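Local structure of UDP-glucose 6-dehydrogenase (Pyrobaculum islandicum, 3VTF) at residues His36-Ala41 with Glu73-Arg78; Thr98-Ile103 with Ala202-Asp207; Arg129-Lys134 with Val166-Ala171; Val336-Leu341 with Arg360-Arg365; Arg354-Ala359 with Ala382-Ser387. The protein probably catalyses the NAD-dependent oxidation of UDP-glucose to UDP-glucuronate, and binds UDP-glucose between its two alpha/beta domains. All coordinates share one frame; numbering follows the deposited sequence.

In the fold
Contacts 1, 2 and 3 belong to the NAD-binding domain, contacts 4 and 5 to the UDP-binding domain, and the centres of contacts 1 and 4 lie about 38 Å apart. Within the first domain, Phe-40 CZ and Phe-102 CZ, 3.6 Å apart, pack contact 1 against contact 2. A salt bridge of 3.1 Å between Asp-99 OD1 and Lys-134 NZ ties contact 2 to contact 3. Contacts 4 and 5 share helix 354-364, with centres about 7 Å apart. Bound UDP-glucose comes within about 11 Å of the Val-356 side chain in contact 5, about 13 Å of Val-338 in contact 4 and about 14 Å of Phe-102 in contact 2; contact 3 lies away from ligand sites.

Contact 1. Residues His36-Ala41 with Glu73-Arg78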
# COMPACT_ATOMS: atom_id res chain seq x y z
N HIS A 36 25.82 -2.81 11.48
CA HIS A 36 26.38 -3.98 10.72
C HIS A 36 27.73 -4.40 11.24
O HIS A 36 28.05 -5.59 11.28
CB HIS A 36 26.47 -3.64 9.24
CG HIS A 36 25.11 -3.76 8.55
ND1 HIS A 36 24.12 -2.84 8.72
CD2 HIS A 36 24.58 -4.77 7.78
CE1 HIS A 36 23.00 -3.28 8.06
NE2 HIS A 36 23.31 -4.44 7.48
N ALA A 37 28.54 -3.42 11.58
CA ALA A 37 29.91 -3.77 12.07
C ALA A 37 29.81 -4.60 13.33
O ALA A 37 30.48 -5.64 13.47
CB ALA A 37 30.70 -2.49 12.31
N VAL A 38 29.02 -4.12 14.28
CA VAL A 38 28.79 -4.89 15.53
C VAL A 38 28.09 -6.22 15.33
O VAL A 38 28.50 -7.28 15.90
CB VAL A 38 27.99 -3.99 16.54
CG1 VAL A 38 27.46 -4.84 17.72
CG2 VAL A 38 28.86 -2.85 17.03
N GLY A 39 27.05 -6.22 14.50
CA GLY A 39 26.30 -7.43 14.25
C GLY A 39 27.12 -8.51 13.52
O GLY A 39 26.96 -9.70 13.83
N PHE A 40 27.91 -8.12 12.51
CA PHE A 40 28.68 -9.11 11.80
C PHE A 40 29.70 -9.72 12.79
O PHE A 40 29.95 -10.95 12.73
CB PHE A 40 29.45 -8.50 10.59
CG PHE A 40 28.56 -8.24 9.37
CD1 PHE A 40 27.66 -9.17 8.94
CD2 PHE A 40 28.76 -7.07 8.59
CE1 PHE A 40 26.90 -8.95 7.77
CE2 PHE A 40 27.94 -6.85 7.48
CZ PHE A 40 27.03 -7.79 7.07
N ALA A 41 30.31 -8.86 13.64
CA ALA A 41 31.27 -9.42 14.62
C ALA A 41 30.57 -10.42 15.55
O ALA A 41 31.12 -11.51 15.85
CB ALA A 41 31.93 -8.29 15.44
N GLU A 73 24.86 -0.11 23.09
CA GLU A 73 26.02 -0.03 23.91
C GLU A 73 26.44 -1.41 24.39
O GLU A 73 27.62 -1.69 24.43
CB GLU A 73 25.73 0.92 25.13
CG GLU A 73 26.86 0.91 26.13
CD GLU A 73 26.52 1.78 27.35
OE1 GLU A 73 25.42 1.62 27.93
OE2 GLU A 73 27.32 2.66 27.67
N GLU A 74 25.47 -2.26 24.77
CA GLU A 74 25.79 -3.63 25.16
C GLU A 74 26.24 -4.54 24.00
O GLU A 74 27.14 -5.35 24.18
CB GLU A 74 24.55 -4.29 25.77
CG GLU A 74 24.87 -5.69 26.31
CD GLU A 74 23.64 -6.43 26.81
OE1 GLU A 74 22.51 -5.88 26.66
OE2 GLU A 74 23.81 -7.56 27.33
N ALA A 75 25.60 -4.45 22.82
CA ALA A 75 26.09 -5.23 21.67
C ALA A 75 27.53 -4.83 21.31
O ALA A 75 28.43 -5.69 21.06
CB ALA A 75 25.14 -5.05 20.45
N LEU A 76 27.81 -3.52 21.36
CA LEU A 76 29.13 -3.05 21.01
C LEU A 76 30.19 -3.66 22.01
O LEU A 76 31.25 -4.18 21.60
CB LEU A 76 29.14 -1.54 20.95
CG LEU A 76 30.50 -0.85 20.86
CD1 LEU A 76 31.24 -1.21 19.57
CD2 LEU A 76 30.32 0.67 21.00
N GLY A 77 29.88 -3.60 23.30
CA GLY A 77 30.85 -4.05 24.35
C GLY A 77 31.08 -5.52 24.13
O GLY A 77 32.23 -5.94 24.15
N ARG A 78 30.02 -6.29 23.85
CA ARG A 78 30.16 -7.74 23.49
C ARG A 78 31.01 -7.96 22.23
O ARG A 78 31.89 -8.81 22.19
CB ARG A 78 28.80 -8.45 23.35
CG ARG A 78 27.94 -8.48 24.60
CD ARG A 78 26.46 -8.89 24.29
NE ARG A 78 26.40 -10.26 23.78
CZ ARG A 78 26.24 -11.36 24.53
NH1 ARG A 78 26.10 -11.26 25.85
NH2 ARG A 78 26.23 -12.58 23.97
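Val-38 spreads its two methyls over neighbouring residues of the facing helix, one on Ala-75 and the other on Leu-76. CG1 is anti to the backbone N (chi1 168°), which leaves CG2 beside that N, and the two methyls so placed meet successive residues of the 73-78 segment. CG1 sits 3.6 Å from Ala-75 CB and equally near the Ala-75 carbonyl O, a van der Waals approach to the backbone as well as to the methyl. CG2 rests 3.8 Å from Leu-76 CD1, the side chains of Val-38 and Leu-76 lying roughly perpendicular. The backbones come close here, with 5.8 Å between Val-38 CA and Leu-76 CA. Helix 31-43 follows the first strand, 23-27, of the Rossmann-type NAD-binding domain, after a glycine-rich turn that fits the GxGxxG pattern; helix 72-81 packs on its flank and leads toward edge strand 85-87. Leu-85 of that strand touches both Val-38 and Leu-76, so the pair is backed by the sheet. On another side of helix 31-43, Ala-37 and Phe-40 rest on Val-47 of strand 46-50. Leu-76 also touches Pro-65 in the loop ahead of its helix.

Contact 2. Residues Thr98-Ile103 with Ala202-Asp207; sequences TDATFI and ASFLLD
This is an apolar helix-on-sheet contact in the Rossmann-type NAD-binding domain, where helix 199-208 lies against strand 100-103, a central strand of the sheet. Phe-204 carries most of it. Its ring leaves the helix with CG anti to the backbone N (chi1 -170°), and the far end of the ring reaches the start of the strand. There CE2 lies 3.5 Å from Ala-100 CB, while CZ comes within 4.1 Å of Asp-99 CB; both carbons approach the ring obliquely. The small Ala-100 side chain lets the aromatic come close to the strand, where Leu-24 and Leu-139 of the two adjacent strands also touch the ring. One residue further along the helix, Leu-205 sends CD2 to Phe-102 CZ at 4.0 Å, and these two side chains run antiparallel alongside one another. An alanine in place of Phe-204 is likely to open a gap above Ala-100 and leave the Leu-24 and Leu-139 side chains short of a partner on this face. Asp-99 offers the ring just its methylene: its carboxylate turns to Lys-134, with which OD1 forms a salt bridge. The chemistry is thus divided at Asp-99, whose carbon end helps to cover the aromatic while its charge is answered by a lysine from helix 118-134.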
# COMPACT_ATOMS: atom_id res chain seq x y z
N THR A 98 40.84 -6.91 4.82
CA THR A 98 39.65 -7.75 4.76
C THR A 98 39.40 -8.31 3.33
O THR A 98 40.18 -8.06 2.45
CB THR A 98 38.41 -6.94 5.26
OG1 THR A 98 38.29 -5.77 4.47
CG2 THR A 98 38.58 -6.43 6.78
N ASP A 99 38.31 -9.05 3.12
CA ASP A 99 38.00 -9.60 1.80
C ASP A 99 36.73 -9.02 1.19
O ASP A 99 36.52 -9.14 -0.01
CB ASP A 99 37.84 -11.06 1.90
CG ASP A 99 39.20 -11.75 2.15
OD1 ASP A 99 40.20 -11.29 1.57
OD2 ASP A 99 39.20 -12.72 2.91
N ALA A 100 35.89 -8.38 2.01
CA ALA A 100 34.75 -7.62 1.46
C ALA A 100 34.50 -6.38 2.27
O ALA A 100 34.76 -6.36 3.50
CB ALA A 100 33.50 -8.55 1.52
N THR A 101 34.09 -5.28 1.61
CA THR A 101 33.90 -3.99 2.31
C THR A 101 32.43 -3.58 2.08
O THR A 101 31.97 -3.54 0.92
CB THR A 101 34.78 -2.89 1.70
OG1 THR A 101 36.15 -3.25 1.95
CG2 THR A 101 34.50 -1.44 2.33
N PHE A 102 31.69 -3.39 3.19
CA PHE A 102 30.34 -2.80 3.09
C PHE A 102 30.41 -1.28 3.07
O PHE A 102 30.85 -0.63 4.04
CB PHE A 102 29.52 -3.28 4.31
CG PHE A 102 29.23 -4.77 4.21
CD1 PHE A 102 27.99 -5.21 3.75
CD2 PHE A 102 30.19 -5.72 4.55
CE1 PHE A 102 27.73 -6.54 3.59
CE2 PHE A 102 29.93 -7.08 4.39
CZ PHE A 102 28.71 -7.49 3.92
N ILE A 103 29.93 -0.67 1.99
CA ILE A 103 29.93 0.79 1.98
C ILE A 103 28.60 1.19 2.56
O ILE A 103 27.51 0.86 1.99
CB ILE A 103 30.08 1.32 0.54
CG1 ILE A 103 31.48 0.92 -0.00
CG2 ILE A 103 29.77 2.85 0.45
CD1 ILE A 103 31.60 1.26 -1.51
N ALA A 202 27.65 -13.53 -5.03
CA ALA A 202 26.48 -14.18 -4.44
C ALA A 202 26.84 -15.26 -3.45
O ALA A 202 26.37 -15.29 -2.29
CB ALA A 202 25.57 -14.73 -5.57
N SER A 203 27.76 -16.13 -3.85
CA SER A 203 28.15 -17.18 -2.90
C SER A 203 28.86 -16.60 -1.64
O SER A 203 28.68 -17.07 -0.49
CB SER A 203 29.06 -18.17 -3.71
OG SER A 203 29.62 -18.99 -2.75
N PHE A 204 29.68 -15.56 -1.82
CA PHE A 204 30.37 -14.96 -0.66
C PHE A 204 29.35 -14.38 0.35
O PHE A 204 29.40 -14.63 1.54
CB PHE A 204 31.28 -13.85 -1.13
CG PHE A 204 32.19 -13.33 -0.06
CD1 PHE A 204 33.53 -13.74 -0.00
CD2 PHE A 204 31.72 -12.39 0.90
CE1 PHE A 204 34.38 -13.25 1.01
CE2 PHE A 204 32.60 -11.87 1.90
CZ PHE A 204 33.91 -12.30 1.95
N LEU A 205 28.36 -13.64 -0.15
CA LEU A 205 27.36 -13.02 0.79
C LEU A 205 26.43 -14.07 1.38
O LEU A 205 26.00 -13.95 2.52
CB LEU A 205 26.55 -11.91 0.03
CG LEU A 205 27.44 -10.71 -0.30
CD1 LEU A 205 26.75 -9.70 -1.22
CD2 LEU A 205 27.73 -10.03 1.02
N LEU A 206 26.10 -15.11 0.62
CA LEU A 206 25.25 -16.17 1.20
C LEU A 206 26.00 -16.87 2.34
O LEU A 206 25.42 -17.21 3.35
CB LEU A 206 24.82 -17.19 0.18
CG LEU A 206 23.89 -16.72 -0.92
CD1 LEU A 206 23.72 -17.74 -2.09
CD2 LEU A 206 22.58 -16.37 -0.26
N ASP A 207 27.30 -17.00 2.18
CA ASP A 207 28.15 -17.45 3.30
C ASP A 207 28.14 -16.49 4.50
O ASP A 207 27.98 -16.88 5.67
CB ASP A 207 29.60 -17.65 2.80
CG ASP A 207 30.49 -18.22 3.88
OD1 ASP A 207 31.27 -17.45 4.52
OD2 ASP A 207 30.33 -19.42 4.14

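Contact 3. Residues Arg129-Lys134 with Val166-Ala171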
# COMPACT_ATOMS: atom_id res chain seq x y z
N ARG A 129 41.73 1.76 -3.71
CA ARG A 129 43.15 1.89 -3.17
C ARG A 129 43.51 0.74 -2.23
O ARG A 129 44.59 0.16 -2.26
CB ARG A 129 43.23 3.24 -2.50
CG ARG A 129 43.30 4.36 -3.54
CD ARG A 129 43.78 5.67 -2.94
NE ARG A 129 42.80 6.16 -2.00
CZ ARG A 129 41.79 6.99 -2.29
NH1 ARG A 129 41.64 7.51 -3.48
NH2 ARG A 129 40.94 7.35 -1.34
N GLY A 130 42.54 0.30 -1.42
CA GLY A 130 42.86 -0.80 -0.48
C GLY A 130 43.05 -2.08 -1.25
O GLY A 130 43.92 -2.91 -0.92
N ILE A 131 42.25 -2.28 -2.31
CA ILE A 131 42.34 -3.46 -3.10
C ILE A 131 43.71 -3.49 -3.80
O ILE A 131 44.33 -4.57 -3.94
CB ILE A 131 41.16 -3.47 -4.10
CG1 ILE A 131 39.82 -3.79 -3.34
CG2 ILE A 131 41.33 -4.56 -5.16
CD1 ILE A 131 38.54 -3.80 -4.26
N ARG A 132 44.10 -2.33 -4.34
CA ARG A 132 45.38 -2.23 -5.07
C ARG A 132 46.54 -2.66 -4.15
O ARG A 132 47.37 -3.47 -4.52
CB ARG A 132 45.56 -0.79 -5.49
CG ARG A 132 46.72 -0.66 -6.48
CD ARG A 132 47.00 0.77 -6.78
NE ARG A 132 48.26 0.78 -7.49
CZ ARG A 132 48.72 1.82 -8.15
NH1 ARG A 132 48.01 2.93 -8.22
NH2 ARG A 132 49.90 1.75 -8.75
N ALA A 133 46.51 -2.17 -2.90
CA ALA A 133 47.51 -2.53 -1.87
C ALA A 133 47.38 -3.99 -1.52
O ALA A 133 48.39 -4.68 -1.35
CB ALA A 133 47.33 -1.66 -0.65
N LYS A 134 46.16 -4.51 -1.44
CA LYS A 134 46.01 -5.95 -1.06
C LYS A 134 46.56 -6.88 -2.14
O LYS A 134 47.04 -8.00 -1.86
CB LYS A 134 44.50 -6.34 -0.79
CG LYS A 134 44.35 -7.71 -0.18
CD LYS A 134 42.92 -8.09 0.33
CE LYS A 134 41.96 -8.31 -0.80
NZ LYS A 134 40.65 -8.94 -0.38
N VAL A 166 43.81 -4.88 -10.14
CA VAL A 166 43.42 -6.05 -9.33
C VAL A 166 41.94 -6.34 -9.57
O VAL A 166 41.14 -5.40 -9.53
CB VAL A 166 43.69 -5.80 -7.84
CG1 VAL A 166 43.20 -6.95 -6.97
CG2 VAL A 166 45.18 -5.49 -7.63
N LYS A 167 41.61 -7.63 -9.80
CA LYS A 167 40.22 -8.08 -10.08
C LYS A 167 39.34 -7.97 -8.78
O LYS A 167 39.85 -8.09 -7.66
CB LYS A 167 40.19 -9.53 -10.59
CG LYS A 167 40.40 -10.55 -9.43
CD LYS A 167 40.27 -12.05 -9.77
CE LYS A 167 41.20 -12.81 -8.82
NZ LYS A 167 40.79 -14.17 -8.38
N PHE A 168 38.05 -7.66 -8.95
CA PHE A 168 37.15 -7.56 -7.78
C PHE A 168 35.75 -7.77 -8.25
O PHE A 168 35.51 -7.82 -9.48
CB PHE A 168 37.27 -6.14 -7.14
CG PHE A 168 36.84 -5.01 -8.03
CD1 PHE A 168 35.51 -4.56 -7.96
CD2 PHE A 168 37.73 -4.38 -8.92
CE1 PHE A 168 35.09 -3.51 -8.68
CE2 PHE A 168 37.30 -3.33 -9.71
CZ PHE A 168 35.95 -2.89 -9.60
N SER A 169 34.85 -7.93 -7.31
CA SER A 169 33.43 -8.08 -7.66
C SER A 169 32.62 -7.10 -6.83
O SER A 169 33.17 -6.47 -5.92
CB SER A 169 32.94 -9.53 -7.34
OG SER A 169 33.65 -10.51 -8.09
N VAL A 170 31.37 -6.85 -7.26
CA VAL A 170 30.53 -5.80 -6.64
C VAL A 170 29.20 -6.51 -6.33
O VAL A 170 28.85 -7.55 -6.94
CB VAL A 170 30.26 -4.57 -7.54
CG1 VAL A 170 31.58 -3.84 -7.86
CG2 VAL A 170 29.55 -4.98 -8.86
N ALA A 171 28.44 -5.92 -5.42
CA ALA A 171 27.12 -6.40 -5.13
C ALA A 171 26.35 -5.27 -4.46
O ALA A 171 26.92 -4.53 -3.63
CB ALA A 171 27.16 -7.61 -4.16
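The last turns of helix 118-134 pack against the residues leading into strand 169-172, in the NAD-binding domain. Ile-131 meets Val-166 branch to branch: Ile-131 CG2 is 3.5 Å from Val-166 CG1, the two side chains meeting at a slant. The chi1 of Val-166 (176°) sets CG1 anti to its backbone N and leaves CG2 to lie along the helix backbone, 3.9 Å from the Ile-131 carbonyl O and 4.1 Å from Arg-132 CA. Val-166 thus holds both the side chain and the main chain of the helix end. The other branch of Ile-131 runs on through CD1 to Phe-168, touching CB at 3.9 Å with the two side chains nearly square to each other. In this alpha/beta fold, strand 169-172 adds to the parallel part of the sheet beside strand 139-142, whose Val-140 touches both Ile-131 and Phe-168. Val-159 of helix 151-160 touches the same two side chains. Replacing Val-166 with a glycine would probably uncover Ile-131 CG2 and the Ile-131 carbonyl O, leaving the incoming chain less firmly seated there. Val-166 O lies in the plane of the Phe-168 ring, at its edge, so that the backbone of the incoming segment itself borders the aromatic.

Contact 4. Residues Val336-Leu341 with Arg360-Arg365; sequences VGVLGL and RLLLER
Leu-362 packs on Val-336 and Val-338, joining the first strand to the helix of a beta-alpha-beta unit, formed by strand 335-339, helix 354-364 and strand 368-372 in the UDP-binding domain. The tight part is a single methyl set against these two valines, two residues apart on the same face of the strand. Leu-362 CD1 lies 3.6 Å from Val-336 CG1 and 3.8 Å from Val-338 CG2. Its CG is anti to the carbonyl carbon (chi1 -70°), which carries the isobutyl end down to the sheet, crosswise to Val-336 and oblique to Val-338. Gly-337, between the valines, hydrogen-bonds through its backbone to Gly-403 and Ile-405 of strand 403-406. Val-369 of strand 368-372 and Leu-331 also touch Leu-362, so the leucine is buried from several directions. The helix is looser on its outer side: Arg-360 and Glu-364 are exposed there, with Arg-360 NH1 salt-bridged to Glu-357 OE2 a turn earlier. Leu-361 packs instead on Pro-317 and Val-321 of helix 304-328. Even within the buried part the fit is uneven: the second methyl, Leu-362 CD2, stands back at 4.2 Å from Val-336 CG1.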
# COMPACT_ATOMS: atom_id res chain seq x y z
N VAL A 336 2.58 28.92 22.66
CA VAL A 336 2.22 27.61 22.01
C VAL A 336 3.34 26.60 22.20
O VAL A 336 4.50 26.95 22.10
CB VAL A 336 2.00 27.82 20.49
CG1 VAL A 336 1.75 26.47 19.83
CG2 VAL A 336 0.87 28.87 20.23
N GLY A 337 2.99 25.36 22.55
CA GLY A 337 3.98 24.32 22.76
C GLY A 337 4.04 23.29 21.64
O GLY A 337 3.03 22.99 20.95
N VAL A 338 5.19 22.64 21.52
CA VAL A 338 5.28 21.48 20.68
C VAL A 338 5.77 20.39 21.57
O VAL A 338 6.89 20.47 22.08
CB VAL A 338 6.28 21.70 19.51
CG1 VAL A 338 6.47 20.41 18.70
CG2 VAL A 338 5.89 22.91 18.70
N LEU A 339 4.98 19.32 21.67
CA LEU A 339 5.33 18.09 22.35
C LEU A 339 5.94 17.11 21.37
O LEU A 339 5.21 16.48 20.60
CB LEU A 339 4.14 17.42 23.06
CG LEU A 339 3.66 18.18 24.33
CD1 LEU A 339 2.35 17.59 24.90
CD2 LEU A 339 4.80 18.19 25.36
N GLY A 340 7.28 16.95 21.41
CA GLY A 340 7.92 15.93 20.57
C GLY A 340 8.77 16.62 19.48
O GLY A 340 8.25 17.43 18.72
N LEU A 341 10.09 16.35 19.45
CA LEU A 341 10.96 16.92 18.49
C LEU A 341 11.70 15.80 17.76
O LEU A 341 12.14 16.01 16.64
CB LEU A 341 11.98 17.82 19.18
CG LEU A 341 11.38 19.05 19.86
CD1 LEU A 341 12.40 19.77 20.73
CD2 LEU A 341 10.76 20.02 18.86
N ARG A 360 9.20 25.73 13.61
CA ARG A 360 9.55 26.80 12.64
C ARG A 360 8.34 27.48 12.06
O ARG A 360 8.25 28.73 12.02
CB ARG A 360 10.37 26.24 11.49
CG ARG A 360 11.76 25.80 11.85
CD ARG A 360 12.52 25.58 10.52
NE ARG A 360 13.81 24.89 10.72
CZ ARG A 360 14.02 23.59 10.45
NH1 ARG A 360 13.05 22.81 9.95
NH2 ARG A 360 15.19 23.06 10.70
N LEU A 361 7.36 26.69 11.64
CA LEU A 361 6.13 27.35 11.17
C LEU A 361 5.49 28.24 12.24
O LEU A 361 4.90 29.29 11.94
CB LEU A 361 5.05 26.34 10.64
CG LEU A 361 5.55 25.52 9.40
CD1 LEU A 361 4.72 24.21 9.18
CD2 LEU A 361 5.52 26.39 8.17
N LEU A 362 5.47 27.76 13.47
CA LEU A 362 4.89 28.57 14.54
C LEU A 362 5.70 29.89 14.69
O LEU A 362 5.11 30.96 14.85
CB LEU A 362 4.88 27.77 15.83
CG LEU A 362 3.85 26.57 15.85
CD1 LEU A 362 4.11 25.90 17.18
CD2 LEU A 362 2.40 27.06 15.73
N LEU A 363 7.02 29.77 14.70
CA LEU A 363 7.93 30.93 14.82
C LEU A 363 7.70 31.94 13.75
O LEU A 363 7.46 33.09 14.05
CB LEU A 363 9.37 30.51 14.82
CG LEU A 363 9.86 29.84 16.08
CD1 LEU A 363 11.26 29.28 15.83
CD2 LEU A 363 9.79 30.74 17.32
N GLU A 364 7.70 31.49 12.51
CA GLU A 364 7.37 32.31 11.36
C GLU A 364 5.98 32.99 11.48
O GLU A 364 5.69 33.99 10.83
CB GLU A 364 7.53 31.37 10.15
CG GLU A 364 7.26 31.89 8.75
CD GLU A 364 7.52 30.80 7.69
OE1 GLU A 364 6.72 29.84 7.59
OE2 GLU A 364 8.53 30.89 6.95
N ARG A 365 5.11 32.48 12.34
CA ARG A 365 3.84 33.19 12.56
C ARG A 365 3.80 34.04 13.85
O ARG A 365 2.72 34.43 14.30
CB ARG A 365 2.62 32.25 12.44
CG ARG A 365 2.23 31.94 10.99
CD ARG A 365 1.59 30.57 10.92
NE ARG A 365 1.97 29.84 9.70
CZ ARG A 365 1.11 29.33 8.80
NH1 ARG A 365 -0.24 29.43 8.95
NH2 ARG A 365 1.62 28.70 7.75

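Contact 5. Residues Arg354-Ala359 with Ala382-Ser387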
# COMPACT_ATOMS: atom_id res chain seq x y z
N ARG A 354 9.19 16.41 11.99
CA ARG A 354 7.96 17.24 11.82
C ARG A 354 7.73 18.23 13.01
O ARG A 354 7.15 19.32 12.84
CB ARG A 354 6.70 16.37 11.71
CG ARG A 354 6.80 15.20 10.80
CD ARG A 354 7.06 15.46 9.37
NE ARG A 354 8.44 15.90 9.03
CZ ARG A 354 8.64 16.71 7.98
NH1 ARG A 354 9.84 17.19 7.69
NH2 ARG A 354 7.61 17.05 7.22
N GLY A 355 8.15 17.81 14.20
CA GLY A 355 8.10 18.69 15.41
C GLY A 355 8.93 19.94 15.19
O GLY A 355 8.47 21.00 15.46
N VAL A 356 10.15 19.79 14.69
CA VAL A 356 11.05 20.97 14.35
C VAL A 356 10.38 21.83 13.30
O VAL A 356 10.33 23.09 13.43
CB VAL A 356 12.49 20.50 13.93
CG1 VAL A 356 13.35 21.65 13.44
CG2 VAL A 356 13.18 19.78 15.12
N GLU A 357 9.84 21.18 12.27
CA GLU A 357 9.16 21.90 11.16
C GLU A 357 7.97 22.68 11.70
O GLU A 357 7.76 23.84 11.29
CB GLU A 357 8.53 20.97 10.09
CG GLU A 357 9.37 20.73 8.86
CD GLU A 357 10.05 21.97 8.35
OE1 GLU A 357 9.35 22.82 7.74
OE2 GLU A 357 11.28 22.08 8.59
N VAL A 358 7.16 22.02 12.55
CA VAL A 358 6.03 22.73 13.20
C VAL A 358 6.53 23.93 14.06
O VAL A 358 5.95 25.00 13.98
CB VAL A 358 5.11 21.76 13.98
CG1 VAL A 358 4.17 22.55 14.88
CG2 VAL A 358 4.31 20.93 12.95
N ALA A 359 7.59 23.75 14.85
CA ALA A 359 8.17 24.86 15.66
C ALA A 359 8.52 26.03 14.72
O ALA A 359 8.11 27.18 14.96
CB ALA A 359 9.40 24.40 16.47
N ALA A 382 20.70 22.30 18.73
CA ALA A 382 21.68 22.42 17.62
C ALA A 382 21.05 23.03 16.39
O ALA A 382 21.72 23.73 15.67
CB ALA A 382 22.33 21.08 17.27
N VAL A 383 19.75 22.78 16.17
CA VAL A 383 19.05 23.30 15.03
C VAL A 383 18.25 24.59 15.30
O VAL A 383 18.27 25.50 14.47
CB VAL A 383 18.13 22.22 14.36
CG1 VAL A 383 17.35 22.84 13.20
CG2 VAL A 383 18.98 21.05 13.87
N LEU A 384 17.52 24.66 16.41
CA LEU A 384 16.66 25.80 16.67
C LEU A 384 17.33 26.90 17.54
O LEU A 384 16.80 28.00 17.64
CB LEU A 384 15.39 25.31 17.40
CG LEU A 384 14.53 24.38 16.54
CD1 LEU A 384 13.57 23.64 17.45
CD2 LEU A 384 13.75 25.21 15.55
N GLY A 385 18.47 26.59 18.16
CA GLY A 385 19.13 27.53 19.11
C GLY A 385 18.14 28.16 20.10
O GLY A 385 17.17 27.52 20.58
N ASP A 386 18.37 29.43 20.40
CA ASP A 386 17.56 30.14 21.36
C ASP A 386 16.22 30.64 20.78
O ASP A 386 15.53 31.46 21.40
CB ASP A 386 18.36 31.34 21.90
CG ASP A 386 18.83 32.29 20.77
OD1 ASP A 386 18.01 33.05 20.19
OD2 ASP A 386 20.03 32.25 20.44
N SER A 387 15.84 30.24 19.56
CA SER A 387 14.58 30.75 19.03
C SER A 387 13.32 30.15 19.78
O SER A 387 12.22 30.73 19.72
CB SER A 387 14.49 30.56 17.53
OG SER A 387 14.32 29.19 17.21
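With chi1 at 173°, Val-356 holds CG1 anti to its backbone N and presents it to the neighbouring helix, while Leu-384, its CG anti to the carbonyl carbon (chi1 -65°), reaches back toward it. Val-356 CG1 is 4.2 Å from Leu-384 CD2, and the two side chains lie side by side, pointing opposite ways. The same methyl meets Val-383 CG1, also at 4.2 Å, but here one side chain lies across the other. One turn on, Ala-359 CB faces Leu-384 CD1 at 4.4 Å. At these separations the packing is light, and it is apolar throughout. The leucine closes helix 377-384: Gly-385 then takes positive phi, and the Leu-384 carbonyl O is gripped twice by Ser-387, through N at 3.1 Å and through OG at 2.8 Å. The hydroxyl bond lies in the carbonyl plane on a lone pair, with a C=O...OG angle of 139°. The contact joins consecutive helices of the Rossmann-like UDP-binding domain, 354-364 and 377-384, linked in sequence by strand 368-372. Val-358 of the first helix packs against Pro-317 and Val-321 of helix 304-328, while Val-383 of the second also touches Arg-360.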